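PDB 6JJA: nucleocapsid protein CP17 from Extra small virus, which builds the T=1 icosahedral shell of this single-stranded RNA satellite virus, sixty copies of a calcium-binding jelly-roll subunit forming the particle. Local coordinates for residues Ile59-Glu64 with Pro159-Arg164; Ser66-Leu71 with Leu149-Thr154; Gly74-Arg79 with Phe90-Val95. All coordinates share one frame; numbering follows the deposited sequence.

How the interactions relate
Following the chain from the N terminus, residues 59-64 leave strand 52-59 and lead to 66-71, which forms the edge of the second sheet, and then to helix 73-80. Interaction 3 closes first, only a short way on, when 90-95 of strand 88-98 returns to pack against that helix. Interaction 2 closes next, when 149-154 pairs with 66-71, and so encloses interaction 3; interaction 1, made last by 159-164, encloses both. The contacts thus nest without crossing. Their side chains meet in the barrel interior: Val-163 and Ile-59 of interaction 1 touch Ile-152 and Leu-71 of interaction 2, while Tyr-76 of interaction 3 reaches both, joining the two sheets and the helix.

Interaction 1 (Ile59-Glu64 with Pro159-Arg164); sequences IDLSSE and PVPVVR
Leu-61 and Val-163 meet at the centre of this contact, where a loop leaving strand 52-59 runs back beside the approach to strand 162-171; the two touching parts point in nearly opposite directions, 164° apart. The contact is mainly apolar packing. The Leu-61 side chain comes across Val-163 at about a right angle, CD1 lying 3.3 Å from Val-163 CG2. CG stands anti to its own carbonyl carbon (chi1 -81°), while an extended second torsion (chi2 -167°) carries CD1 outward from the backbone. The same CD1 also rests 3.7 Å from Pro-161 CG, so this one methyl touches both partners. Nearer the backbone, Leu-61 CB packs against Val-160 CG1 at 3.5 Å. At the buried end Ile-59 CD1 approaches Val-163 CG1 obliquely, 3.9 Å away. Leu-61 and Pro-161 also touch Tyr-69 and Ile-152 of the facing sheet.

Backbone and CB carbons make the contact at the exposed end. Val-160 CG2 lies 3.8 Å from Ser-63 CA, with Ser-63 CB close by; a small residue suits this surface.

Asp-60 and Ser-62 point away from the partner segment and are exposed, as suits a charge and a hydroxyl on a loop. Arg-164, buried though charged, starts out away from 59-64 and packs on Trp-56 and Asp-58, and on Glu-120 of a neighbouring subunit. Cohesion here therefore comes chiefly from burying branched aliphatic groups at one corner of the barrel, a kind of attraction that depends on fit of shape more than on bond direction.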
ATOM      1  N   ILE A  59      27.976  54.162 -41.714  1.00 36.70           N
ATOM      2  CA  ILE A  59      28.672  54.696 -42.875  1.00 36.70           C
ATOM      3  C   ILE A  59      28.004  55.995 -43.304  1.00 36.70           C
ATOM      4  O   ILE A  59      26.773  56.107 -43.287  1.00 36.70           O
ATOM      5  CB  ILE A  59      28.691  53.651 -44.003  1.00 36.70           C
ATOM      6  CG1 ILE A  59      29.272  52.345 -43.462  1.00 36.70           C
ATOM      7  CG2 ILE A  59      29.532  54.117 -45.148  1.00 36.70           C
ATOM      8  CD1 ILE A  59      29.003  51.159 -44.277  1.00 36.70           C
ATOM      9  N   ASP A  60      28.825  56.974 -43.697  1.00 44.74           N
ATOM     10  CA  ASP A  60      28.362  58.351 -43.835  1.00 44.74           C
ATOM     11  C   ASP A  60      27.420  58.520 -45.019  1.00 44.74           C
ATOM     12  O   ASP A  60      26.326  59.074 -44.876  1.00 44.74           O
ATOM     13  CB  ASP A  60      29.557  59.302 -43.977  1.00 44.74           C
ATOM     14  CG  ASP A  60      30.462  58.941 -45.139  1.00 44.74           C
ATOM     15  OD1 ASP A  60      30.082  58.062 -45.939  1.00 44.74           O
ATOM     16  OD2 ASP A  60      31.552  59.534 -45.253  1.00 44.74           O
ATOM     17  N   LEU A  61      27.834  58.066 -46.199  1.00 43.54           N
ATOM     18  CA  LEU A  61      27.020  58.159 -47.406  1.00 43.54           C
ATOM     19  C   LEU A  61      26.722  59.616 -47.767  1.00 43.54           C
ATOM     20  O   LEU A  61      25.614  60.118 -47.611  1.00 43.54           O
ATOM     21  CB  LEU A  61      25.719  57.367 -47.237  1.00 43.54           C
ATOM     22  CG  LEU A  61      25.775  55.860 -47.441  1.00 43.54           C
ATOM     23  CD1 LEU A  61      24.383  55.356 -47.544  1.00 43.54           C
ATOM     24  CD2 LEU A  61      26.563  55.487 -48.658  1.00 43.54           C
ATOM     25  N   SER A  62      27.764  60.298 -48.233  1.00 50.96           N
ATOM     26  CA  SER A  62      27.584  61.647 -48.751  1.00 50.96           C
ATOM     27  C   SER A  62      26.479  61.666 -49.801  1.00 50.96           C
ATOM     28  O   SER A  62      26.334  60.738 -50.599  1.00 50.96           O
ATOM     29  CB  SER A  62      28.891  62.167 -49.349  1.00 50.96           C
ATOM     30  OG  SER A  62      29.898  62.292 -48.361  1.00 50.96           O
ATOM     31  N   SER A  63      25.697  62.742 -49.793  1.00 52.45           N
ATOM     32  CA  SER A  63      24.523  62.844 -50.647  1.00 52.45           C
ATOM     33  C   SER A  63      24.882  62.661 -52.115  1.00 52.45           C
ATOM     34  O   SER A  63      25.929  63.110 -52.588  1.00 52.45           O
ATOM     35  CB  SER A  63      23.841  64.196 -50.458  1.00 52.45           C
ATOM     36  OG  SER A  63      24.629  65.241 -50.999  1.00 52.45           O
ATOM     37  N   GLU A  64      23.988  61.993 -52.838  1.00 53.20           N
ATOM     38  CA  GLU A  64      24.139  61.737 -54.261  1.00 53.20           C
ATOM     39  C   GLU A  64      22.844  62.096 -54.969  1.00 53.20           C
ATOM     40  O   GLU A  64      21.758  61.694 -54.539  1.00 53.20           O
ATOM     41  CB  GLU A  64      24.486  60.275 -54.536  1.00 53.20           C
ATOM     42  CG  GLU A  64      25.758  59.784 -53.871  1.00 53.20           C
ATOM     43  CD  GLU A  64      26.927  60.721 -54.072  1.00 53.20           C
ATOM     44  OE1 GLU A  64      27.612  61.037 -53.077  1.00 53.20           O
ATOM     45  OE2 GLU A  64      27.170  61.137 -55.224  1.00 53.20           O
ATOM     46  N   PRO A 159      16.315  61.896 -49.096  1.00 49.92           N
ATOM     47  CA  PRO A 159      17.370  61.974 -48.090  1.00 49.92           C
ATOM     48  C   PRO A 159      18.353  60.829 -48.239  1.00 49.92           C
ATOM     49  O   PRO A 159      18.116  59.849 -48.947  1.00 49.92           O
ATOM     50  CB  PRO A 159      16.609  61.884 -46.765  1.00 49.92           C
ATOM     51  CG  PRO A 159      15.216  62.205 -47.093  1.00 49.92           C
ATOM     52  CD  PRO A 159      14.993  61.741 -48.479  1.00 49.92           C
ATOM     53  N   VAL A 160      19.479  60.974 -47.564  1.00 46.51           N
ATOM     54  CA  VAL A 160      20.512  59.937 -47.609  1.00 46.51           C
ATOM     55  C   VAL A 160      20.087  58.771 -46.729  1.00 46.51           C
ATOM     56  O   VAL A 160      19.560  58.993 -45.624  1.00 46.51           O
ATOM     57  CB  VAL A 160      21.849  60.508 -47.158  1.00 46.51           C
ATOM     58  CG1 VAL A 160      22.936  59.506 -47.352  1.00 46.51           C
ATOM     59  CG2 VAL A 160      22.158  61.759 -47.929  1.00 46.51           C
ATOM     60  N   PRO A 161      20.285  57.531 -47.159  1.00 42.01           N
ATOM     61  CA  PRO A 161      19.911  56.394 -46.324  1.00 42.01           C
ATOM     62  C   PRO A 161      20.923  56.138 -45.221  1.00 42.01           C
ATOM     63  O   PRO A 161      21.997  56.736 -45.141  1.00 42.01           O
ATOM     64  CB  PRO A 161      19.863  55.239 -47.317  1.00 42.01           C
ATOM     65  CG  PRO A 161      20.791  55.630 -48.362  1.00 42.01           C
ATOM     66  CD  PRO A 161      20.675  57.093 -48.506  1.00 42.01           C
ATOM     67  N   VAL A 162      20.545  55.205 -44.362  1.00 36.13           N
ATOM     68  CA  VAL A 162      21.319  54.825 -43.194  1.00 36.13           C
ATOM     69  C   VAL A 162      21.788  53.394 -43.403  1.00 36.13           C
ATOM     70  O   VAL A 162      20.981  52.505 -43.687  1.00 36.13           O
ATOM     71  CB  VAL A 162      20.487  54.976 -41.916  1.00 36.13           C
ATOM     72  CG1 VAL A 162      21.045  54.190 -40.800  1.00 36.13           C
ATOM     73  CG2 VAL A 162      20.413  56.395 -41.524  1.00 36.13           C
ATOM     74  N   VAL A 163      23.088  53.176 -43.270  1.00 34.93           N
ATOM     75  CA  VAL A 163      23.698  51.879 -43.515  1.00 34.93           C
ATOM     76  C   VAL A 163      24.321  51.392 -42.220  1.00 34.93           C
ATOM     77  O   VAL A 163      25.089  52.114 -41.577  1.00 34.93           O
ATOM     78  CB  VAL A 163      24.742  51.948 -44.635  1.00 34.93           C
ATOM     79  CG1 VAL A 163      25.210  50.578 -45.008  1.00 34.93           C
ATOM     80  CG2 VAL A 163      24.174  52.607 -45.814  1.00 34.93           C
ATOM     81  N   ARG A 164      23.979  50.169 -41.842  1.00 31.63           N
ATOM     82  CA  ARG A 164      24.587  49.475 -40.721  1.00 31.63           C
ATOM     83  C   ARG A 164      25.198  48.191 -41.245  1.00 31.63           C
ATOM     84  O   ARG A 164      24.612  47.528 -42.103  1.00 31.63           O
ATOM     85  CB  ARG A 164      23.564  49.170 -39.633  1.00 31.63           C
ATOM     86  CG  ARG A 164      23.015  50.364 -38.944  1.00 31.63           C
ATOM     87  CD  ARG A 164      23.891  50.781 -37.812  1.00 31.63           C
ATOM     88  NE  ARG A 164      23.355  51.894 -37.049  1.00 31.63           N
ATOM     89  CZ  ARG A 164      23.404  53.157 -37.438  1.00 31.63           C
ATOM     90  NH1 ARG A 164      23.945  53.474 -38.592  1.00 31.63           N
ATOM     91  NH2 ARG A 164      22.901  54.100 -36.669  1.00 31.63           N
TER

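Interaction 2 (Ser66-Leu71 with Leu149-Thr154); sequences SGIYTL and LNTITT
Ile-68 to Leu-71 and Leu-149 to Thr-154 run as neighbouring antiparallel strands, their axes 4.6 Å apart and their directions 167° from each other. Tyr-69 and Ile-152 form a hydrogen-bonded pair: Tyr-69 N gives to Ile-152 O at 2.7 Å with a nearly straight bond (169°), and Ile-152 N returns to Tyr-69 O at 2.9 Å. Beyond it Leu-71 O accepts from both Leu-149 N (3.0 Å) and Asn-150 N (3.3 Å), so two residues face one in a classic beta bulge. At the other end Thr-154 N reaches Gly-67 O at 2.7 Å, nearly along the C=O axis. Gly-67 has a positive phi, and its lack of a beta carbon keeps it clear of Thr-154 O and of the preceding carbonyl.

The buried face carries Tyr-69, Leu-71, Asn-150 and Ile-152. Leu-71 CD2 meets Ile-152 CD1 at 3.5 Å, the two aliphatic chains slanting across each other toward the interior. Thr-154 OG1, set between its own N and carbonyl carbon (chi1 76°), lies in the plane of the Tyr-69 ring at its edge, 3.3 Å from CE2. Asn-150 is polar yet buried; its ND2 is hydrogen-bonded to Tyr-133 OH, and its OD1 has a weak bond with Tyr-76 OH. On the opposite face are Ile-68, Thr-70, Thr-151 and Thr-153, beta-branched residues well suited to a strand, and here Ile-68 and Thr-151 touch through their CG2 methyls.

Strand 148-154 pairs on its other side with 104-110, and that with 116-121: the C-H-E-F sheet of the viral jelly-roll.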
ATOM      1  N   SER A  66      22.087  61.304 -58.131  1.00 53.95           N
ATOM      2  CA  SER A  66      21.616  60.164 -58.906  1.00 53.95           C
ATOM      3  C   SER A  66      20.613  59.326 -58.130  1.00 53.95           C
ATOM      4  O   SER A  66      19.812  58.607 -58.733  1.00 53.95           O
ATOM      5  CB  SER A  66      22.804  59.302 -59.316  1.00 53.95           C
ATOM      6  OG  SER A  66      22.382  58.137 -59.996  1.00 53.95           O
ATOM      7  N   GLY A  67      20.631  59.411 -56.804  1.00 51.05           N
ATOM      8  CA  GLY A  67      19.855  58.530 -55.969  1.00 51.05           C
ATOM      9  C   GLY A  67      20.490  57.185 -55.702  1.00 51.05           C
ATOM     10  O   GLY A  67      19.860  56.339 -55.059  1.00 51.05           O
ATOM     11  N   ILE A  68      21.714  56.964 -56.163  1.00 47.38           N
ATOM     12  CA  ILE A  68      22.388  55.678 -56.051  1.00 47.38           C
ATOM     13  C   ILE A  68      23.630  55.866 -55.199  1.00 47.38           C
ATOM     14  O   ILE A  68      24.488  56.697 -55.513  1.00 47.38           O
ATOM     15  CB  ILE A  68      22.748  55.104 -57.425  1.00 47.38           C
ATOM     16  CG1 ILE A  68      21.502  54.962 -58.285  1.00 47.38           C
ATOM     17  CG2 ILE A  68      23.400  53.765 -57.274  1.00 47.38           C
ATOM     18  CD1 ILE A  68      21.796  54.942 -59.736  1.00 47.38           C
ATOM     19  N   TYR A  69      23.731  55.080 -54.134  1.00 45.45           N
ATOM     20  CA  TYR A  69      24.796  55.200 -53.152  1.00 45.45           C
ATOM     21  C   TYR A  69      25.600  53.913 -53.173  1.00 45.45           C
ATOM     22  O   TYR A  69      25.122  52.864 -52.735  1.00 45.45           O
ATOM     23  CB  TYR A  69      24.230  55.487 -51.765  1.00 45.45           C
ATOM     24  CG  TYR A  69      23.304  56.675 -51.747  1.00 45.45           C
ATOM     25  CD1 TYR A  69      23.792  57.959 -51.603  1.00 45.45           C
ATOM     26  CD2 TYR A  69      21.943  56.512 -51.891  1.00 45.45           C
ATOM     27  CE1 TYR A  69      22.951  59.037 -51.598  1.00 45.45           C
ATOM     28  CE2 TYR A  69      21.096  57.588 -51.887  1.00 45.45           C
ATOM     29  CZ  TYR A  69      21.606  58.850 -51.741  1.00 45.45           C
ATOM     30  OH  TYR A  69      20.754  59.926 -51.735  1.00 45.45           O
ATOM     31  N   THR A  70      26.818  54.004 -53.681  1.00 39.47           N
ATOM     32  CA  THR A  70      27.670  52.845 -53.889  1.00 39.47           C
ATOM     33  C   THR A  70      28.559  52.630 -52.672  1.00 39.47           C
ATOM     34  O   THR A  70      29.238  53.559 -52.220  1.00 39.47           O
ATOM     35  CB  THR A  70      28.510  53.042 -55.141  1.00 39.47           C
ATOM     36  OG1 THR A  70      27.654  53.202 -56.275  1.00 39.47           O
ATOM     37  CG2 THR A  70      29.380  51.876 -55.356  1.00 39.47           C
ATOM     38  N   LEU A  71      28.554  51.409 -52.147  1.00 36.59           N
ATOM     39  CA  LEU A  71      29.396  51.028 -51.019  1.00 36.59           C
ATOM     40  C   LEU A  71      30.588  50.258 -51.560  1.00 36.59           C
ATOM     41  O   LEU A  71      30.466  49.095 -51.941  1.00 36.59           O
ATOM     42  CB  LEU A  71      28.633  50.184 -50.009  1.00 36.59           C
ATOM     43  CG  LEU A  71      27.867  50.863 -48.876  1.00 36.59           C
ATOM     44  CD1 LEU A  71      28.776  51.731 -48.048  1.00 36.59           C
ATOM     45  CD2 LEU A  71      26.740  51.664 -49.415  1.00 36.59           C
ATOM     46  N   LEU A 149      31.011  46.549 -53.424  1.00 34.69           N
ATOM     47  CA  LEU A 149      30.466  45.428 -52.680  1.00 34.69           C
ATOM     48  C   LEU A 149      28.947  45.469 -52.648  1.00 34.69           C
ATOM     49  O   LEU A 149      28.280  44.508 -53.042  1.00 34.69           O
ATOM     50  CB  LEU A 149      31.006  45.441 -51.255  1.00 34.69           C
ATOM     51  CG  LEU A 149      32.499  45.482 -51.052  1.00 34.69           C
ATOM     52  CD1 LEU A 149      32.745  45.514 -49.581  1.00 34.69           C
ATOM     53  CD2 LEU A 149      33.163  44.309 -51.692  1.00 34.69           C
ATOM     54  N   ASN A 150      28.398  46.574 -52.176  1.00 34.41           N
ATOM     55  CA  ASN A 150      26.969  46.752 -52.042  1.00 34.41           C
ATOM     56  C   ASN A 150      26.571  48.049 -52.713  1.00 34.41           C
ATOM     57  O   ASN A 150      27.363  48.989 -52.808  1.00 34.41           O
ATOM     58  CB  ASN A 150      26.525  46.771 -50.588  1.00 34.41           C
ATOM     59  CG  ASN A 150      26.933  45.541 -49.841  1.00 34.41           C
ATOM     60  OD1 ASN A 150      28.040  45.448 -49.321  1.00 34.41           O
ATOM     61  ND2 ASN A 150      26.033  44.580 -49.775  1.00 34.41           N
ATOM     62  N   THR A 151      25.345  48.084 -53.188  1.00 38.21           N
ATOM     63  CA  THR A 151      24.809  49.246 -53.869  1.00 38.21           C
ATOM     64  C   THR A 151      23.415  49.523 -53.349  1.00 38.21           C
ATOM     65  O   THR A 151      22.572  48.624 -53.287  1.00 38.21           O
ATOM     66  CB  THR A 151      24.790  49.038 -55.374  1.00 38.21           C
ATOM     67  OG1 THR A 151      26.096  48.657 -55.812  1.00 38.21           O
ATOM     68  CG2 THR A 151      24.389  50.290 -56.071  1.00 38.21           C
ATOM     69  N   ILE A 152      23.183  50.771 -52.971  1.00 39.32           N
ATOM     70  CA  ILE A 152      21.902  51.221 -52.456  1.00 39.32           C
ATOM     71  C   ILE A 152      21.307  52.178 -53.467  1.00 39.32           C
ATOM     72  O   ILE A 152      22.012  53.034 -54.012  1.00 39.32           O
ATOM     73  CB  ILE A 152      22.042  51.894 -51.085  1.00 39.32           C
ATOM     74  CG1 ILE A 152      22.757  50.985 -50.104  1.00 39.32           C
ATOM     75  CG2 ILE A 152      20.707  52.199 -50.547  1.00 39.32           C
ATOM     76  CD1 ILE A 152      23.233  51.691 -48.901  1.00 39.32           C
ATOM     77  N   THR A 153      20.017  52.029 -53.725  1.00 43.40           N
ATOM     78  CA  THR A 153      19.326  52.819 -54.726  1.00 43.40           C
ATOM     79  C   THR A 153      18.066  53.393 -54.097  1.00 43.40           C
ATOM     80  O   THR A 153      17.143  52.651 -53.752  1.00 43.40           O
ATOM     81  CB  THR A 153      19.001  51.978 -55.951  1.00 43.40           C
ATOM     82  OG1 THR A 153      20.216  51.462 -56.512  1.00 43.40           O
ATOM     83  CG2 THR A 153      18.280  52.797 -56.987  1.00 43.40           C
ATOM     84  N   THR A 154      18.045  54.707 -53.932  1.00 47.04           N
ATOM     85  CA  THR A 154      16.859  55.427 -53.513  1.00 47.04           C
ATOM     86  C   THR A 154      16.426  56.359 -54.632  1.00 47.04           C
ATOM     87  O   THR A 154      17.229  56.777 -55.469  1.00 47.04           O
ATOM     88  CB  THR A 154      17.109  56.228 -52.228  1.00 47.04           C
ATOM     89  OG1 THR A 154      17.878  57.399 -52.524  1.00 47.04           O
ATOM     90  CG2 THR A 154      17.857  55.406 -51.220  1.00 47.04           C
TER

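Interaction 3 (Gly74-Arg79 with Phe90-Val95); sequences GSYRNR and FIIEKV
Tyr-76 reaches from helix 73-80 to Phe-90, Ile-92 and Val-95 on strand 88-98, packing the helix between strands C and D of the jelly-roll against the D strand of the B-I-D-G sheet. The axes of 74-79 and 90-92 come no closer than 10.2 Å, a gap that long side chains must span.

The buried part is built round Tyr-76. CG stands anti to the carbonyl carbon (chi1 -62°), beside the backbone N; the ring beyond it lies in the barrel interior, where Ile-92 CD1 sits over one face as a CH-pi contact, 4.0 Å from the centroid of the Tyr-76 ring and 14° off its normal. Tyr-76 CB meets Phe-90 CE2 at 3.7 Å, so the base of the tyrosine rests on a second aromatic residue, whose own ring also meets Tyr-141. An aromatic with a polar tip suits this place: the hydroxyl makes a weak hydrogen bond to Asn-150 OD1 deep in the interior. Val-95 meets the phenol oxygen with both methyls, CG2 being 3.9 Å from Tyr-76 OH.

Arg-77 forms the lighter, partly exposed side. Its aliphatic CB and CG lie beside Phe-90, then the chain bends at chi3, and the guanidinium is tied by NH2 to the carbonyl of Ala-145. Its plane is tilted 58° from the phenyl ring, with Arg-77 NE at the ring edge, 4.0 Å from Phe-90 CE1.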
ATOM      1  N   GLY A  74      36.732  50.671 -49.985  1.00 34.22           N
ATOM      2  CA  GLY A  74      37.285  51.862 -49.375  1.00 34.22           C
ATOM      3  C   GLY A  74      36.355  52.502 -48.366  1.00 34.22           C
ATOM      4  O   GLY A  74      36.809  53.046 -47.363  1.00 34.22           O
ATOM      5  N   SER A  75      35.051  52.438 -48.608  1.00 34.34           N
ATOM      6  CA  SER A  75      34.083  53.011 -47.684  1.00 34.34           C
ATOM      7  C   SER A  75      34.144  52.325 -46.327  1.00 34.34           C
ATOM      8  O   SER A  75      34.384  52.967 -45.295  1.00 34.34           O
ATOM      9  CB  SER A  75      32.682  52.895 -48.272  1.00 34.34           C
ATOM     10  OG  SER A  75      32.540  53.699 -49.426  1.00 34.34           O
ATOM     11  N   TYR A  76      33.896  51.017 -46.309  1.00 32.65           N
ATOM     12  CA  TYR A  76      33.977  50.259 -45.073  1.00 32.65           C
ATOM     13  C   TYR A  76      35.339  50.412 -44.421  1.00 32.65           C
ATOM     14  O   TYR A  76      35.441  50.505 -43.197  1.00 32.65           O
ATOM     15  CB  TYR A  76      33.704  48.788 -45.337  1.00 32.65           C
ATOM     16  CG  TYR A  76      32.343  48.433 -45.871  1.00 32.65           C
ATOM     17  CD1 TYR A  76      32.078  48.477 -47.221  1.00 32.65           C
ATOM     18  CD2 TYR A  76      31.341  48.002 -45.031  1.00 32.65           C
ATOM     19  CE1 TYR A  76      30.850  48.133 -47.714  1.00 32.65           C
ATOM     20  CE2 TYR A  76      30.111  47.655 -45.516  1.00 32.65           C
ATOM     21  CZ  TYR A  76      29.872  47.723 -46.858  1.00 32.65           C
ATOM     22  OH  TYR A  76      28.645  47.376 -47.357  1.00 32.65           O
ATOM     23  N   ARG A  77      36.401  50.426 -45.219  1.00 33.48           N
ATOM     24  CA  ARG A  77      37.742  50.531 -44.664  1.00 33.48           C
ATOM     25  C   ARG A  77      37.958  51.867 -43.968  1.00 33.48           C
ATOM     26  O   ARG A  77      38.462  51.908 -42.841  1.00 33.48           O
ATOM     27  CB  ARG A  77      38.768  50.335 -45.766  1.00 33.48           C
ATOM     28  CG  ARG A  77      40.052  49.727 -45.301  1.00 33.48           C
ATOM     29  CD  ARG A  77      41.003  49.536 -46.430  1.00 33.48           C
ATOM     30  NE  ARG A  77      40.692  48.357 -47.215  1.00 33.48           N
ATOM     31  CZ  ARG A  77      40.620  48.325 -48.537  1.00 33.48           C
ATOM     32  NH1 ARG A  77      40.838  49.403 -49.265  1.00 33.48           N
ATOM     33  NH2 ARG A  77      40.332  47.193 -49.135  1.00 33.48           N
ATOM     34  N   ASN A  78      37.602  52.967 -44.625  1.00 34.98           N
ATOM     35  CA  ASN A  78      37.759  54.282 -44.024  1.00 34.98           C
ATOM     36  C   ASN A  78      36.882  54.444 -42.795  1.00 34.98           C
ATOM     37  O   ASN A  78      37.256  55.161 -41.863  1.00 34.98           O
ATOM     38  CB  ASN A  78      37.441  55.358 -45.050  1.00 34.98           C
ATOM     39  CG  ASN A  78      38.541  55.531 -46.068  1.00 34.98           C
ATOM     40  OD1 ASN A  78      38.528  54.907 -47.126  1.00 34.98           O
ATOM     41  ND2 ASN A  78      39.506  56.384 -45.751  1.00 34.98           N
ATOM     42  N   ARG A  79      35.719  53.799 -42.773  1.00 33.18           N
ATOM     43  CA  ARG A  79      34.875  53.862 -41.587  1.00 33.18           C
ATOM     44  C   ARG A  79      35.395  52.951 -40.482  1.00 33.18           C
ATOM     45  O   ARG A  79      35.048  53.133 -39.313  1.00 33.18           O
ATOM     46  CB  ARG A  79      33.441  53.502 -41.949  1.00 33.18           C
ATOM     47  CG  ARG A  79      32.501  53.341 -40.784  1.00 33.18           C
ATOM     48  CD  ARG A  79      32.411  54.564 -39.910  1.00 33.18           C
ATOM     49  NE  ARG A  79      31.554  54.323 -38.760  1.00 33.18           N
ATOM     50  CZ  ARG A  79      31.936  53.687 -37.662  1.00 33.18           C
ATOM     51  NH1 ARG A  79      33.172  53.225 -37.557  1.00 33.18           N
ATOM     52  NH2 ARG A  79      31.083  53.511 -36.668  1.00 33.18           N
ATOM     53  N   PHE A  90      39.153  43.206 -43.001  1.00 29.21           N
ATOM     54  CA  PHE A  90      37.802  43.020 -42.510  1.00 29.21           C
ATOM     55  C   PHE A  90      37.039  42.034 -43.373  1.00 29.21           C
ATOM     56  O   PHE A  90      37.438  41.702 -44.489  1.00 29.21           O
ATOM     57  CB  PHE A  90      37.046  44.347 -42.418  1.00 29.21           C
ATOM     58  CG  PHE A  90      36.846  45.043 -43.724  1.00 29.21           C
ATOM     59  CD1 PHE A  90      37.838  45.811 -44.267  1.00 29.21           C
ATOM     60  CD2 PHE A  90      35.654  44.957 -44.387  1.00 29.21           C
ATOM     61  CE1 PHE A  90      37.651  46.443 -45.440  1.00 29.21           C
ATOM     62  CE2 PHE A  90      35.470  45.590 -45.559  1.00 29.21           C
ATOM     63  CZ  PHE A  90      36.468  46.335 -46.086  1.00 29.21           C
ATOM     64  N   ILE A  91      35.948  41.537 -42.798  1.00 28.87           N
ATOM     65  CA  ILE A  91      34.935  40.764 -43.491  1.00 28.87           C
ATOM     66  C   ILE A  91      33.597  41.383 -43.122  1.00 28.87           C
ATOM     67  O   ILE A  91      33.497  42.180 -42.193  1.00 28.87           O
ATOM     68  CB  ILE A  91      34.950  39.266 -43.126  1.00 28.87           C
ATOM     69  CG1 ILE A  91      34.275  39.015 -41.802  1.00 28.87           C
ATOM     70  CG2 ILE A  91      36.329  38.770 -42.977  1.00 28.87           C
ATOM     71  CD1 ILE A  91      34.254  37.602 -41.465  1.00 28.87           C
ATOM     72  N   ILE A  92      32.563  41.001 -43.855  1.00 29.31           N
ATOM     73  CA  ILE A  92      31.218  41.501 -43.624  1.00 29.31           C
ATOM     74  C   ILE A  92      30.281  40.328 -43.414  1.00 29.31           C
ATOM     75  O   ILE A  92      30.259  39.393 -44.220  1.00 29.31           O
ATOM     76  CB  ILE A  92      30.732  42.381 -44.783  1.00 29.31           C
ATOM     77  CG1 ILE A  92      31.796  43.390 -45.176  1.00 29.31           C
ATOM     78  CG2 ILE A  92      29.518  43.121 -44.390  1.00 29.31           C
ATOM     79  CD1 ILE A  92      31.442  44.117 -46.352  1.00 29.31           C
ATOM     80  N   GLU A  93      29.509  40.386 -42.339  1.00 28.60           N
ATOM     81  CA  GLU A  93      28.534  39.367 -42.005  1.00 28.60           C
ATOM     82  C   GLU A  93      27.112  39.790 -42.328  1.00 28.60           C
ATOM     83  O   GLU A  93      26.257  38.937 -42.558  1.00 28.60           O
ATOM     84  CB  GLU A  93      28.624  39.012 -40.521  1.00 28.60           C
ATOM     85  CG  GLU A  93      29.895  38.327 -40.104  1.00 28.60           C
ATOM     86  CD  GLU A  93      31.006  39.278 -39.768  1.00 28.60           C
ATOM     87  OE1 GLU A  93      30.766  40.497 -39.769  1.00 28.60           O
ATOM     88  OE2 GLU A  93      32.127  38.803 -39.501  1.00 28.60           O
ATOM     89  N   LYS A  94      26.840  41.089 -42.328  1.00 27.64           N
ATOM     90  CA  LYS A  94      25.521  41.621 -42.606  1.00 27.64           C
ATOM     91  C   LYS A  94      25.632  43.049 -43.095  1.00 27.64           C
ATOM     92  O   LYS A  94      26.595  43.753 -42.799  1.00 27.64           O
ATOM     93  CB  LYS A  94      24.614  41.630 -41.396  1.00 27.64           C
ATOM     94  CG  LYS A  94      24.382  40.333 -40.746  1.00 27.64           C
ATOM     95  CD  LYS A  94      23.564  40.529 -39.545  1.00 27.64           C
ATOM     96  CE  LYS A  94      23.090  39.241 -38.991  1.00 27.64           C
ATOM     97  NZ  LYS A  94      22.222  39.429 -37.819  1.00 27.64           N
ATOM     98  N   VAL A  95      24.611  43.469 -43.827  1.00 29.92           N
ATOM     99  CA  VAL A  95      24.442  44.843 -44.261  1.00 29.92           C
ATOM    100  C   VAL A  95      22.960  45.146 -44.224  1.00 29.92           C
ATOM    101  O   VAL A  95      22.171  44.470 -44.889  1.00 29.92           O
ATOM    102  CB  VAL A  95      25.001  45.097 -45.662  1.00 29.92           C
ATOM    103  CG1 VAL A  95      24.990  46.553 -45.959  1.00 29.92           C
ATOM    104  CG2 VAL A  95      26.377  44.587 -45.762  1.00 29.92           C
TER